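Local coordinates for protein lectin (Trichosanthes anguina, PDB 4HR6) that binds carbohydrate as a seed lectin, being a three-chain, nontoxic homologue of type II ribosome-inactivating proteins, at the interface of chains A and B. Residues are numbered along the deposited sequence; one frame, centred on the assembly and turned at random. Chains: chain A, Lectin; chain B, Lectin.

The interface of chains A and B. Residues chain A 2-5, 16; chain B 7-9, 88, 92.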
loop_
_atom_site.group_PDB
_atom_site.type_symbol
_atom_site.label_atom_id
_atom_site.label_comp_id
_atom_site.label_asym_id
_atom_site.label_seq_id
_atom_site.Cartn_x
_atom_site.Cartn_y
_atom_site.Cartn_z
ATOM N N ASN A 2 -2.639 16.858 18.930
ATOM C CA ASN A 2 -2.244 16.572 20.306
ATOM C C ASN A 2 -2.578 15.120 20.621
ATOM O O ASN A 2 -3.601 14.611 20.176
ATOM C CB ASN A 2 -2.975 17.521 21.269
ATOM C CG ASN A 2 -2.649 17.255 22.748
ATOM O OD1 ASN A 2 -1.507 16.944 23.122
ATOM N ND2 ASN A 2 -3.663 17.387 23.599
ATOM N N LEU A 3 -1.702 14.447 21.355
ATOM C CA LEU A 3 -1.947 13.084 21.773
ATOM C C LEU A 3 -1.703 13.023 23.274
ATOM O O LEU A 3 -0.570 13.187 23.730
ATOM C CB LEU A 3 -1.033 12.133 21.005
ATOM C CG LEU A 3 -1.354 10.634 20.822
ATOM C CD1 LEU A 3 -0.359 9.777 21.569
ATOM C CD2 LEU A 3 -2.796 10.235 21.151
ATOM N N ARG A 4 -2.784 12.846 24.030
ATOM C CA ARG A 4 -2.725 12.704 25.485
ATOM C C ARG A 4 -2.813 11.222 25.824
ATOM O O ARG A 4 -3.791 10.561 25.481
ATOM C CB ARG A 4 -3.875 13.444 26.160
ATOM C CG ARG A 4 -4.024 14.916 25.790
ATOM C CD ARG A 4 -5.129 15.610 26.590
ATOM N NE ARG A 4 -4.674 15.967 27.940
ATOM C CZ ARG A 4 -4.829 15.222 29.042
ATOM N NH1 ARG A 4 -5.463 14.051 29.008
ATOM N NH2 ARG A 4 -4.344 15.659 30.201
ATOM N N LEU A 5 -1.803 10.690 26.493
ATOM C CA LEU A 5 -1.808 9.267 26.776
ATOM C C LEU A 5 -2.847 8.835 27.823
ATOM O O LEU A 5 -3.298 7.698 27.772
ATOM C CB LEU A 5 -0.415 8.770 27.137
ATOM C CG LEU A 5 0.543 8.738 25.947
ATOM C CD1 LEU A 5 1.889 8.185 26.385
ATOM C CD2 LEU A 5 -0.042 7.899 24.815
ATOM N N PHE A 16 -5.753 10.603 15.919
ATOM C CA PHE A 16 -4.577 11.463 15.944
ATOM C C PHE A 16 -3.717 11.311 14.667
ATOM O O PHE A 16 -3.413 12.293 14.023
ATOM C CB PHE A 16 -3.752 11.143 17.203
ATOM C CG PHE A 16 -2.385 11.736 17.207
ATOM C CD1 PHE A 16 -2.203 13.089 17.453
ATOM C CD2 PHE A 16 -1.278 10.940 16.999
ATOM C CE1 PHE A 16 -0.941 13.633 17.481
ATOM C CE2 PHE A 16 -0.005 11.474 17.025
ATOM C CZ PHE A 16 0.163 12.827 17.263
ATOM N N THR B 7 1.863 18.291 19.722
ATOM C CA THR B 7 2.026 18.140 21.164
ATOM C C THR B 7 1.744 16.714 21.641
ATOM O O THR B 7 0.783 16.082 21.236
ATOM C CB THR B 7 1.124 19.140 21.901
ATOM O OG1 THR B 7 1.458 20.463 21.463
ATOM C CG2 THR B 7 1.324 19.070 23.410
ATOM N N LEU B 8 2.604 16.208 22.507
ATOM C CA LEU B 8 2.386 14.906 23.127
ATOM C C LEU B 8 2.390 15.122 24.622
ATOM O O LEU B 8 3.214 15.870 25.126
ATOM C CB LEU B 8 3.501 13.940 22.760
ATOM C CG LEU B 8 3.763 13.734 21.277
ATOM C CD1 LEU B 8 5.128 13.096 21.106
ATOM C CD2 LEU B 8 2.683 12.869 20.660
ATOM N N THR B 9 1.474 14.464 25.324
ATOM C CA THR B 9 1.332 14.612 26.778
ATOM C C THR B 9 1.357 13.239 27.466
ATOM O O THR B 9 0.582 12.353 27.135
ATOM C CB THR B 9 0.027 15.339 27.102
ATOM O OG1 THR B 9 0.044 16.619 26.467
ATOM C CG2 THR B 9 -0.154 15.532 28.618
ATOM N N LEU B 88 6.299 4.779 24.958
ATOM C CA LEU B 88 6.020 6.144 24.512
ATOM C C LEU B 88 5.903 7.091 25.694
ATOM O O LEU B 88 6.452 8.172 25.667
ATOM C CB LEU B 88 4.752 6.179 23.670
ATOM C CG LEU B 88 4.355 7.543 23.073
ATOM C CD1 LEU B 88 5.477 8.193 22.261
ATOM C CD2 LEU B 88 3.114 7.366 22.213
ATOM N N ILE B 92 8.239 10.330 26.345
ATOM C CA ILE B 92 7.776 11.684 26.532
ATOM C C ILE B 92 8.430 12.290 27.796
ATOM O O ILE B 92 9.031 13.391 27.750
ATOM C CB ILE B 92 6.230 11.724 26.595
ATOM C CG1 ILE B 92 5.648 11.395 25.227
ATOM C CG2 ILE B 92 5.734 13.101 27.017
ATOM C CD1 ILE B 92 4.142 11.173 25.232
#
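A:Leu3 and A:Leu5 dock by their backbones on B:Thr7 and B:Thr9, so that strand 2-4 of chain A runs parallel to strand 3-9 of chain B. Bridges pairing A:Asn2 with B:Thr7, A:Leu3 with B:Leu8 and A:Arg4 with B:Thr9 establish the register. A:Leu3 N donates to B:Thr7 O at 3.0 Å, and B:Thr9 N returns a bond to A:Leu3 O at 2.9 Å. A further bond, A:Leu5 N to B:Thr9 O, is straighter than the other two described: 171° at the hydrogen, with the donor nearly in line with the carbonyl.

A:Leu5 can be followed outward atom by atom. Its CB and CG lie beside B:Thr9 O, the oxygen that its own backbone N binds. With CG anti to the carbonyl carbon (chi1 -71°), the branch turns toward helix 85-96 of chain B. There CD1 meets B:Ile92 CD1 tip to tip at 3.9 Å and also borders B:Leu88 CG, while CD2 approaches B:Leu88 CD2 at 4.1 Å, the two leucine side chains lying aslant. CD1 thus spans both helix residues, and CD2 faces B:Leu88.

On the strand face, A:Leu3 CB touches B:Leu8 CD2 at 3.8 Å. The same CB sits 3.7 Å above the centre of the A:Phe16 ring, so A:Phe16 of helix 10-24 supports A:Leu3 from within chain A while B:Leu8 meets it across the interface. A:Asn2 carries CG anti to its backbone N (chi1 178°), which brings the outer amide atom modelled as OD1 to 3.6 Å from B:Thr7 CG2. OD1 is also 3.1 Å from B:Thr7 O; as modelled, two acceptors face each other, making the amide's assigned orientation doubtful. Exchanging OD1 and ND2 would put a donor against that carbonyl, which could then accept a hydrogen bond.

Main-chain pairing combined with leucine packing against a helix suggests that the short chain adds a strand to the sheet of the ribosome-inactivating-protein-like fold, joining two separate polypeptides into what is probably one folded unit of the three-chain lectin.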